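Local coordinates for protein DyP (Bjerkandera adusta, PDB 3VXJ) that binds heme b and, as a dye-decolorizing peroxidase, probably uses hydrogen peroxide to oxidise dyes and other aromatic substrates, at residues Ala219-Gln224 with Asn365-Gln370; Lys226-Asn231 with Asp340-Ser345; Phe369-Trp374 with Pro392-Thr397. One frame throughout, in Å; residues are numbered along the deposited sequence.

Interaction 1 of 3, residues Ala219-Gln224 with Asn365-Gln370; sequences AFRHFQ and NGFRFQ. With HEM (protoporphyrin IX containing Fe), chain B.
Phe367, first in its helix after the N-cap Gly366, lays its ring between the strand Ala219-Gln224 and the rim of the heme. Its CG stands anti to the backbone N (chi1 167°), which sets the ring against the strand. There CB of Ala219 lies 3.6 Å from CG of Phe367, a methyl small enough to let the ring come close. At the ring's far end CZ of Phe367 meets NE of Arg221 at 3.5 Å, the guanidinium turned 56° from the ring plane; Asp103 takes up the arginine's charge. CD1 of Phe367 approaches the vinyl carbon CBC of the heme at 3.6 Å. With an alanine here, Ala219 CB and Arg221 NE would probably lose the ring they pack on, and the vinyl carbon CBC one of its neighbours. From the strand, CZ of Phe223 reaches the heme methyl CMC at 3.6 Å. One turn on, Gln370 OE1 sits 3.4 Å from the vinyl carbon CAC of the heme, while its NE2 is held by Phe325 O. Strand 216-225 runs between strands 353-360 and 420-430 in the four-stranded antiparallel sheet of a ferredoxin-like domain; Phe356 and Tyr427, with Leu101 of helix 98-101, also touch the Phe367 side chain.

Interaction 2 of 3, residues Lys226-Asn231 with Asp340-Ser345; sequences KVPEFN and DAELAS
Two helices of the C-terminal half meet here, Pro228 and Asn231 on the start of helix 227-236 packing against Glu342 and Leu343 of the short helix 340-345. The axes of the two segments pass 8.3 Å apart with 49° between their directions. Pro228 suits the first turn of a helix, where a residue without an N-H costs no backbone bond, and its puckered ring puts CB and CG against the partner helix. CB of Pro228 rests 3.4 Å from the carbonyl O of Glu342, so that C-H groups face a backbone oxygen. That same oxygen accepts a hydrogen bond of 2.8 Å from Ser345 OG, the donor tilted 31° from the carbonyl plane. CD2 of Leu343 meets both Pro228 and Asn231, coming 4.2 Å from CA of Pro228 and 4.0 Å from ND2 of Asn231. The asparagine side chain, with CG anti to its own N (chi1 -175°), crosses the leucine at about a right angle. The carboxylate of Glu342 is engaged by Arg352 and the backbone N of Ala349, and Glu229 OE1 by Thr348. No hydrogen bond or salt bridge passes between the two segments, so they are held mainly by van der Waals contact, with C-H groups against a backbone oxygen, while Glu342 OE1 and Glu229 OE1 find partners in the chain that follows helix 340-345.

Interaction 3 of 3, residues Phe369-Trp374 with Pro392-Thr397; sequences FQQINW and PIIGQT. With HEM (protoporphyrin IX containing Fe), chain B.
Gln371 and Ile394 face each other beside the heme, the amide of the glutamine turning NE2 to the isoleucine's carbonyl and OE1 to its side-chain end. NE2 of Gln371 donates to Ile394 O over 2.9 Å with an N-H...O angle of 160°; the oxygen lies in the plane of the amide, but the donor stands 39° out of the carbonyl plane. The bend of the glutamine at chi2 (66°) turns its amide in this direction, and Asn376 OD1 accepts a second hydrogen bond from NE2, so two acceptors fix the rotation of the group. This leaves OE1 of Gln371 on the heme side, 3.8 Å from the vinyl carbon CBC of the heme and 3.8 Å from CD1 of Ile394. The branched isoleucine fills its place on several sides at once: CG2 of Ile394 touches the vinyl carbon CAB of the heme at 3.7 Å and its CG1 the methyl CMC at 3.9 Å. On the side away from the heme, CG of Gln396 packs 4.3 Å from NE2 of Gln371, and its own amide is bonded to Asp103. The helix carries a wider pi-type turn, closed by a weak bond from Trp374 N to Phe369 O. The loop that follows helix 367-375 returns against it, with Ile394 also resting on Val420 of strand 420-430 and on His308, the iron's axial ligand, of helix 308-312.

Overall arrangement
Interactions 1 and 3 lie about 9 Å apart between centres and share Phe369 and Gln370, so helix 367-375 serves both: its start meets the sheet, its middle the loop 392-397, and both border the vinyl-bearing edge of the heme, with Ile394 over the face on the His308 side. They touch where Arg221 NH2 lies 4.0 Å from Gln396 NE2, both side chains bonding to Asp103. Interaction 2 stands apart, its centre about 26 Å from interaction 1 and 24 Å from interaction 3, yet helix 227-236 follows strand 216-225 in the chain. Phe230 CE1 reaches Ile393 CD1 at 4.3 Å, which links this peripheral helix pair to the loop beside the axial ligand His308.

Interaction 1 of 3, residues Ala219-Gln224 with Asn365-Gln370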
# COMPACT_ATOMS: atom_id res chain seq x y z
N ALA A 219 -1.17 7.34 -3.00
CA ALA A 219 -0.94 7.66 -1.60
C ALA A 219 0.34 6.93 -1.21
O ALA A 219 0.39 5.70 -1.20
CB ALA A 219 -2.11 7.21 -0.74
N PHE A 220 1.39 7.70 -0.95
CA PHE A 220 2.64 7.18 -0.45
C PHE A 220 2.69 7.39 1.07
O PHE A 220 2.36 8.46 1.57
CB PHE A 220 3.84 7.89 -1.10
CG PHE A 220 5.15 7.40 -0.57
CD1 PHE A 220 5.69 6.23 -1.06
CD2 PHE A 220 5.83 8.09 0.43
CE1 PHE A 220 6.89 5.73 -0.56
CE2 PHE A 220 7.02 7.59 0.94
CZ PHE A 220 7.55 6.42 0.44
N ARG A 221 3.10 6.35 1.79
CA ARG A 221 3.31 6.44 3.24
C ARG A 221 4.62 5.78 3.62
O ARG A 221 4.88 4.63 3.25
CB ARG A 221 2.18 5.76 4.01
CG ARG A 221 0.78 6.27 3.67
CD ARG A 221 0.42 7.53 4.44
NE ARG A 221 -0.10 7.22 5.77
CZ ARG A 221 -0.11 8.05 6.81
NH1 ARG A 221 0.44 9.26 6.73
NH2 ARG A 221 -0.63 7.65 7.96
N HIS A 222 5.46 6.50 4.36
CA HIS A 222 6.66 5.91 4.90
C HIS A 222 6.35 5.43 6.31
O HIS A 222 6.17 6.25 7.22
CB HIS A 222 7.79 6.94 4.91
CG HIS A 222 9.01 6.50 5.66
ND1 HIS A 222 9.98 7.39 6.07
CD2 HIS A 222 9.41 5.28 6.08
CE1 HIS A 222 10.92 6.73 6.72
NE2 HIS A 222 10.59 5.45 6.75
N PHE A 223 6.24 4.11 6.50
CA PHE A 223 5.93 3.56 7.83
C PHE A 223 7.18 2.93 8.42
O PHE A 223 7.85 2.14 7.76
CB PHE A 223 4.90 2.43 7.74
CG PHE A 223 3.54 2.87 7.30
CD1 PHE A 223 2.83 3.85 8.00
CD2 PHE A 223 2.93 2.25 6.21
CE1 PHE A 223 1.55 4.22 7.59
CE2 PHE A 223 1.66 2.61 5.79
CZ PHE A 223 0.95 3.60 6.49
N GLN A 224 7.49 3.27 9.67
CA GLN A 224 8.47 2.53 10.43
C GLN A 224 7.74 1.47 11.24
O GLN A 224 6.73 1.77 11.88
CB GLN A 224 9.26 3.47 11.34
CG GLN A 224 10.35 2.79 12.13
CD GLN A 224 11.33 3.75 12.76
OE1 GLN A 224 11.33 4.95 12.46
NE2 GLN A 224 12.18 3.23 13.62
N ASN A 365 -11.72 7.79 -1.64
CA ASN A 365 -12.45 6.53 -1.73
C ASN A 365 -11.56 5.30 -1.55
O ASN A 365 -12.08 4.21 -1.32
CB ASN A 365 -13.16 6.43 -3.08
CG ASN A 365 -14.37 7.31 -3.17
OD1 ASN A 365 -14.81 7.91 -2.17
ND2 ASN A 365 -14.94 7.40 -4.36
N GLY A 366 -10.25 5.46 -1.68
CA GLY A 366 -9.33 4.32 -1.61
C GLY A 366 -8.61 4.35 -0.29
O GLY A 366 -9.22 4.14 0.76
N PHE A 367 -7.32 4.67 -0.33
CA PHE A 367 -6.49 4.83 0.86
C PHE A 367 -7.21 5.54 2.01
O PHE A 367 -7.23 5.06 3.14
CB PHE A 367 -5.23 5.61 0.51
CG PHE A 367 -4.48 6.10 1.71
CD1 PHE A 367 -3.83 5.20 2.57
CD2 PHE A 367 -4.48 7.45 2.05
CE1 PHE A 367 -3.18 5.65 3.72
CE2 PHE A 367 -3.82 7.91 3.18
CZ PHE A 367 -3.18 7.01 4.03
N ARG A 368 -7.75 6.72 1.73
CA ARG A 368 -8.26 7.56 2.80
C ARG A 368 -9.52 6.99 3.45
O ARG A 368 -9.72 7.11 4.66
CB ARG A 368 -8.49 8.97 2.28
CG ARG A 368 -8.65 10.01 3.35
CD ARG A 368 -8.65 11.38 2.69
NE ARG A 368 -8.66 12.47 3.65
CZ ARG A 368 -9.74 12.94 4.26
NH1 ARG A 368 -10.94 12.43 3.99
NH2 ARG A 368 -9.63 13.94 5.12
N PHE A 369 -10.37 6.37 2.62
CA PHE A 369 -11.59 5.72 3.10
C PHE A 369 -11.26 4.50 3.96
O PHE A 369 -11.85 4.30 5.02
CB PHE A 369 -12.45 5.31 1.91
CG PHE A 369 -13.92 5.27 2.19
CD1 PHE A 369 -14.70 6.41 2.00
CD2 PHE A 369 -14.54 4.11 2.63
CE1 PHE A 369 -16.07 6.38 2.24
CE2 PHE A 369 -15.91 4.08 2.89
CZ PHE A 369 -16.67 5.22 2.68
N GLN A 370 -10.32 3.70 3.48
CA GLN A 370 -9.83 2.54 4.22
C GLN A 370 -9.23 2.93 5.56
O GLN A 370 -9.44 2.25 6.57
CB GLN A 370 -8.81 1.78 3.37
CG GLN A 370 -9.44 1.19 2.13
CD GLN A 370 -8.42 0.84 1.08
OE1 GLN A 370 -7.22 0.71 1.36
NE2 GLN A 370 -8.88 0.68 -0.16
CHA HEM B . -3.66 -6.31 2.86
CHB HEM B . 0.20 -5.53 5.66
CHC HEM B . -0.78 -0.80 5.78
CHD HEM B . -4.63 -1.54 2.95
C1A HEM B . -2.55 -6.52 3.63
C2A HEM B . -1.96 -7.80 3.93
C3A HEM B . -0.90 -7.58 4.72
C4A HEM B . -0.77 -6.16 4.91
CMA HEM B . 0.07 -8.63 5.31
CAA HEM B . -2.54 -9.16 3.47
CBA HEM B . -2.05 -9.65 2.10
CGA HEM B . -2.63 -8.89 0.93
O1A HEM B . -3.83 -9.02 0.63
O2A HEM B . -1.84 -8.15 0.27
C1B HEM B . 0.29 -4.18 5.93
C2B HEM B . 1.31 -3.54 6.73
C3B HEM B . 1.04 -2.22 6.76
C4B HEM B . -0.15 -2.01 5.96
CMB HEM B . 2.47 -4.29 7.42
CAB HEM B . 1.83 -1.09 7.45
CBB HEM B . 3.13 -1.20 7.74
C1C HEM B . -1.93 -0.60 5.06
C2C HEM B . -2.63 0.66 4.91
C3C HEM B . -3.71 0.45 4.14
C4C HEM B . -3.71 -0.95 3.77
CMC HEM B . -2.17 1.99 5.54
CAC HEM B . -4.78 1.47 3.66
CBC HEM B . -5.22 2.45 4.46
C1D HEM B . -4.67 -2.88 2.62
C2D HEM B . -5.59 -3.43 1.66
C3D HEM B . -5.30 -4.90 1.64
C4D HEM B . -4.23 -5.10 2.58
CMD HEM B . -6.67 -2.73 0.82
CAD HEM B . -6.06 -5.93 0.78
CBD HEM B . -7.35 -6.28 1.52
CGD HEM B . -8.19 -7.25 0.74
O1D HEM B . -8.59 -8.28 1.33
O2D HEM B . -8.46 -7.00 -0.46
NA HEM B . -1.81 -5.55 4.26
NB HEM B . -0.62 -3.22 5.50
NC HEM B . -2.64 -1.56 4.38
ND HEM B . -3.85 -3.88 3.12
FE HEM B . -2.27 -3.56 4.38
O HOH W 1 -1.13 -3.39 2.75

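Interaction 2 of 3, residues Lys226-Asn231 with Asp340-Ser345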
# COMPACT_ATOMS: atom_id res chain seq x y z
N LYS A 226 7.71 -1.57 14.29
CA LYS A 226 8.28 -2.00 15.56
C LYS A 226 8.10 -3.51 15.72
O LYS A 226 7.12 -3.98 16.32
CB LYS A 226 7.61 -1.24 16.70
CG LYS A 226 7.65 0.28 16.56
CD LYS A 226 9.04 0.87 16.62
CE LYS A 226 8.99 2.37 16.82
NZ LYS A 226 10.36 2.96 16.90
N VAL A 227 9.03 -4.25 15.14
CA VAL A 227 8.88 -5.71 15.01
C VAL A 227 9.10 -6.46 16.33
O VAL A 227 8.27 -7.29 16.70
CB VAL A 227 9.74 -6.27 13.85
CG1 VAL A 227 9.55 -7.77 13.72
CG2 VAL A 227 9.38 -5.57 12.54
N PRO A 228 10.21 -6.18 17.04
CA PRO A 228 10.35 -6.85 18.35
C PRO A 228 9.18 -6.57 19.29
O PRO A 228 8.75 -7.46 20.03
CB PRO A 228 11.63 -6.24 18.91
CG PRO A 228 12.42 -5.86 17.72
CD PRO A 228 11.39 -5.35 16.74
N GLU A 229 8.65 -5.35 19.24
CA GLU A 229 7.51 -4.97 20.07
C GLU A 229 6.25 -5.75 19.68
O GLU A 229 5.53 -6.23 20.54
CB GLU A 229 7.27 -3.46 19.98
CG GLU A 229 8.36 -2.59 20.63
CD GLU A 229 9.56 -2.30 19.72
OE1 GLU A 229 9.70 -2.87 18.61
OE2 GLU A 229 10.41 -1.48 20.15
N PHE A 230 5.99 -5.86 18.38
CA PHE A 230 4.87 -6.66 17.88
C PHE A 230 4.98 -8.11 18.34
O PHE A 230 4.03 -8.69 18.87
CB PHE A 230 4.85 -6.57 16.35
CG PHE A 230 3.86 -7.50 15.69
CD1 PHE A 230 2.52 -7.17 15.61
CD2 PHE A 230 4.29 -8.70 15.13
CE1 PHE A 230 1.61 -8.03 14.99
CE2 PHE A 230 3.39 -9.55 14.51
CZ PHE A 230 2.05 -9.23 14.45
N ASN A 231 6.16 -8.70 18.14
CA ASN A 231 6.40 -10.08 18.52
C ASN A 231 6.18 -10.27 20.03
O ASN A 231 5.47 -11.19 20.45
CB ASN A 231 7.84 -10.48 18.15
CG ASN A 231 8.13 -11.94 18.41
OD1 ASN A 231 7.58 -12.82 17.75
ND2 ASN A 231 9.03 -12.20 19.36
N ASP A 340 18.21 -11.75 16.28
CA ASP A 340 17.81 -12.59 17.40
C ASP A 340 17.87 -11.82 18.72
O ASP A 340 16.99 -11.98 19.57
CB ASP A 340 18.68 -13.85 17.47
CG ASP A 340 18.61 -14.68 16.20
OD1 ASP A 340 17.49 -14.90 15.68
OD2 ASP A 340 19.68 -15.12 15.72
N ALA A 341 18.89 -10.98 18.87
CA ALA A 341 19.09 -10.16 20.07
C ALA A 341 18.03 -9.06 20.19
O ALA A 341 17.63 -8.70 21.29
CB ALA A 341 20.49 -9.56 20.07
N GLU A 342 17.60 -8.53 19.05
CA GLU A 342 16.52 -7.56 19.01
C GLU A 342 15.20 -8.17 19.46
O GLU A 342 14.47 -7.57 20.24
CB GLU A 342 16.34 -6.99 17.61
CG GLU A 342 16.73 -5.55 17.46
CD GLU A 342 16.45 -5.04 16.08
OE1 GLU A 342 15.69 -4.06 15.96
OE2 GLU A 342 16.97 -5.63 15.10
N LEU A 343 14.89 -9.36 18.95
CA LEU A 343 13.66 -10.05 19.30
C LEU A 343 13.65 -10.42 20.79
O LEU A 343 12.64 -10.25 21.47
CB LEU A 343 13.45 -11.30 18.43
CG LEU A 343 13.08 -11.06 16.96
CD1 LEU A 343 13.21 -12.35 16.15
CD2 LEU A 343 11.67 -10.49 16.84
N ALA A 344 14.79 -10.89 21.28
CA ALA A 344 14.94 -11.24 22.69
C ALA A 344 14.71 -10.04 23.61
O ALA A 344 14.09 -10.18 24.68
CB ALA A 344 16.31 -11.85 22.94
N SER A 345 15.19 -8.87 23.20
CA SER A 345 15.07 -7.65 23.99
C SER A 345 13.65 -7.10 23.96
O SER A 345 13.22 -6.43 24.90
CB SER A 345 16.04 -6.59 23.49
OG SER A 345 15.64 -6.08 22.24

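Interaction 3 of 3, residues Phe369-Trp374 with Pro392-Thr397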
# COMPACT_ATOMS: atom_id res chain seq x y z
N PHE A 369 -10.37 6.37 2.62
CA PHE A 369 -11.59 5.72 3.10
C PHE A 369 -11.26 4.50 3.96
O PHE A 369 -11.85 4.30 5.02
CB PHE A 369 -12.45 5.31 1.91
CG PHE A 369 -13.92 5.27 2.19
CD1 PHE A 369 -14.70 6.41 2.00
CD2 PHE A 369 -14.54 4.11 2.63
CE1 PHE A 369 -16.07 6.38 2.24
CE2 PHE A 369 -15.91 4.08 2.89
CZ PHE A 369 -16.67 5.22 2.68
N GLN A 370 -10.32 3.70 3.48
CA GLN A 370 -9.83 2.54 4.22
C GLN A 370 -9.23 2.93 5.56
O GLN A 370 -9.44 2.25 6.57
CB GLN A 370 -8.81 1.78 3.37
CG GLN A 370 -9.44 1.19 2.13
CD GLN A 370 -8.42 0.84 1.08
OE1 GLN A 370 -7.22 0.71 1.36
NE2 GLN A 370 -8.88 0.68 -0.16
N GLN A 371 -8.52 4.06 5.59
CA GLN A 371 -7.87 4.53 6.81
C GLN A 371 -8.87 5.15 7.80
O GLN A 371 -8.93 4.75 8.97
CB GLN A 371 -6.79 5.56 6.47
CG GLN A 371 -5.99 6.02 7.70
CD GLN A 371 -5.16 4.89 8.30
OE1 GLN A 371 -4.33 4.29 7.61
NE2 GLN A 371 -5.41 4.56 9.56
N ILE A 372 -9.62 6.15 7.34
CA ILE A 372 -10.44 6.95 8.23
C ILE A 372 -11.79 6.28 8.49
O ILE A 372 -12.12 5.95 9.64
CB ILE A 372 -10.66 8.36 7.68
CG1 ILE A 372 -9.32 9.10 7.54
CG2 ILE A 372 -11.61 9.15 8.60
CD1 ILE A 372 -9.44 10.50 6.95
N ASN A 373 -12.57 6.09 7.43
CA ASN A 373 -13.93 5.59 7.57
C ASN A 373 -14.00 4.19 8.14
O ASN A 373 -14.97 3.83 8.79
CB ASN A 373 -14.66 5.61 6.24
CG ASN A 373 -14.73 6.99 5.63
OD1 ASN A 373 -13.71 7.64 5.38
ND2 ASN A 373 -15.95 7.45 5.37
N TRP A 374 -12.95 3.41 7.87
CA TRP A 374 -12.95 2.01 8.23
C TRP A 374 -11.98 1.66 9.36
O TRP A 374 -12.42 1.38 10.48
CB TRP A 374 -12.71 1.15 6.98
CG TRP A 374 -13.89 1.18 6.02
CD1 TRP A 374 -15.15 1.66 6.26
CD2 TRP A 374 -13.89 0.69 4.68
NE1 TRP A 374 -15.94 1.49 5.15
CE2 TRP A 374 -15.19 0.90 4.17
CE3 TRP A 374 -12.92 0.10 3.86
CZ2 TRP A 374 -15.55 0.53 2.88
CZ3 TRP A 374 -13.28 -0.26 2.58
CH2 TRP A 374 -14.59 -0.05 2.10
N PRO A 392 -5.93 -3.16 14.53
CA PRO A 392 -4.70 -3.21 15.33
C PRO A 392 -3.39 -2.91 14.61
O PRO A 392 -2.43 -2.52 15.27
CB PRO A 392 -4.69 -4.65 15.88
CG PRO A 392 -5.53 -5.43 14.90
CD PRO A 392 -6.62 -4.47 14.50
N ILE A 393 -3.34 -3.09 13.28
CA ILE A 393 -2.10 -2.84 12.55
C ILE A 393 -1.92 -1.36 12.21
O ILE A 393 -0.89 -0.77 12.57
CB ILE A 393 -1.99 -3.76 11.31
CG1 ILE A 393 -2.17 -5.24 11.71
CG2 ILE A 393 -0.68 -3.54 10.55
CD1 ILE A 393 -1.28 -5.73 12.87
N ILE A 394 -2.90 -0.75 11.55
CA ILE A 394 -2.75 0.66 11.14
C ILE A 394 -3.85 1.61 11.62
O ILE A 394 -3.83 2.78 11.29
CB ILE A 394 -2.44 0.85 9.61
CG1 ILE A 394 -3.36 0.02 8.72
CG2 ILE A 394 -0.97 0.55 9.32
CD1 ILE A 394 -4.75 0.60 8.54
N GLY A 395 -4.81 1.14 12.41
CA GLY A 395 -5.81 2.04 12.99
C GLY A 395 -5.16 3.04 13.93
O GLY A 395 -4.28 2.68 14.72
N GLN A 396 -5.59 4.30 13.88
CA GLN A 396 -4.87 5.34 14.64
C GLN A 396 -5.60 6.03 15.80
O GLN A 396 -4.99 6.78 16.57
CB GLN A 396 -4.18 6.32 13.70
CG GLN A 396 -3.01 5.65 13.00
CD GLN A 396 -2.09 6.63 12.34
OE1 GLN A 396 -0.90 6.66 12.64
NE2 GLN A 396 -2.63 7.43 11.42
N THR A 397 -6.89 5.77 15.91
CA THR A 397 -7.74 6.32 16.96
C THR A 397 -7.30 5.80 18.33
O THR A 397 -7.00 4.61 18.47
CB THR A 397 -9.17 5.86 16.69
OG1 THR A 397 -9.52 6.17 15.34
CG2 THR A 397 -10.17 6.48 17.65
CHA HEM B . -3.66 -6.31 2.86
CHB HEM B . 0.20 -5.53 5.66
CHC HEM B . -0.78 -0.80 5.78
CHD HEM B . -4.63 -1.54 2.95
C1A HEM B . -2.55 -6.52 3.63
C2A HEM B . -1.96 -7.80 3.93
C3A HEM B . -0.90 -7.58 4.72
C4A HEM B . -0.77 -6.16 4.91
CMA HEM B . 0.07 -8.63 5.31
CAA HEM B . -2.54 -9.16 3.47
CBA HEM B . -2.05 -9.65 2.10
CGA HEM B . -2.63 -8.89 0.93
O1A HEM B . -3.83 -9.02 0.63
O2A HEM B . -1.84 -8.15 0.27
C1B HEM B . 0.29 -4.18 5.93
C2B HEM B . 1.31 -3.54 6.73
C3B HEM B . 1.04 -2.22 6.76
C4B HEM B . -0.15 -2.01 5.96
CMB HEM B . 2.47 -4.29 7.42
CAB HEM B . 1.83 -1.09 7.45
CBB HEM B . 3.13 -1.20 7.74
C1C HEM B . -1.93 -0.60 5.06
C2C HEM B . -2.63 0.66 4.91
C3C HEM B . -3.71 0.45 4.14
C4C HEM B . -3.71 -0.95 3.77
CMC HEM B . -2.17 1.99 5.54
CAC HEM B . -4.78 1.47 3.66
CBC HEM B . -5.22 2.45 4.46
C1D HEM B . -4.67 -2.88 2.62
C2D HEM B . -5.59 -3.43 1.66
C3D HEM B . -5.30 -4.90 1.64
C4D HEM B . -4.23 -5.10 2.58
CMD HEM B . -6.67 -2.73 0.82
CAD HEM B . -6.06 -5.93 0.78
CBD HEM B . -7.35 -6.28 1.52
CGD HEM B . -8.19 -7.25 0.74
O1D HEM B . -8.59 -8.28 1.33
O2D HEM B . -8.46 -7.00 -0.46
NA HEM B . -1.81 -5.55 4.26
NB HEM B . -0.62 -3.22 5.50
NC HEM B . -2.64 -1.56 4.38
ND HEM B . -3.85 -3.88 3.12
FE HEM B . -2.27 -3.56 4.38
O HOH W 1 -1.13 -3.39 2.75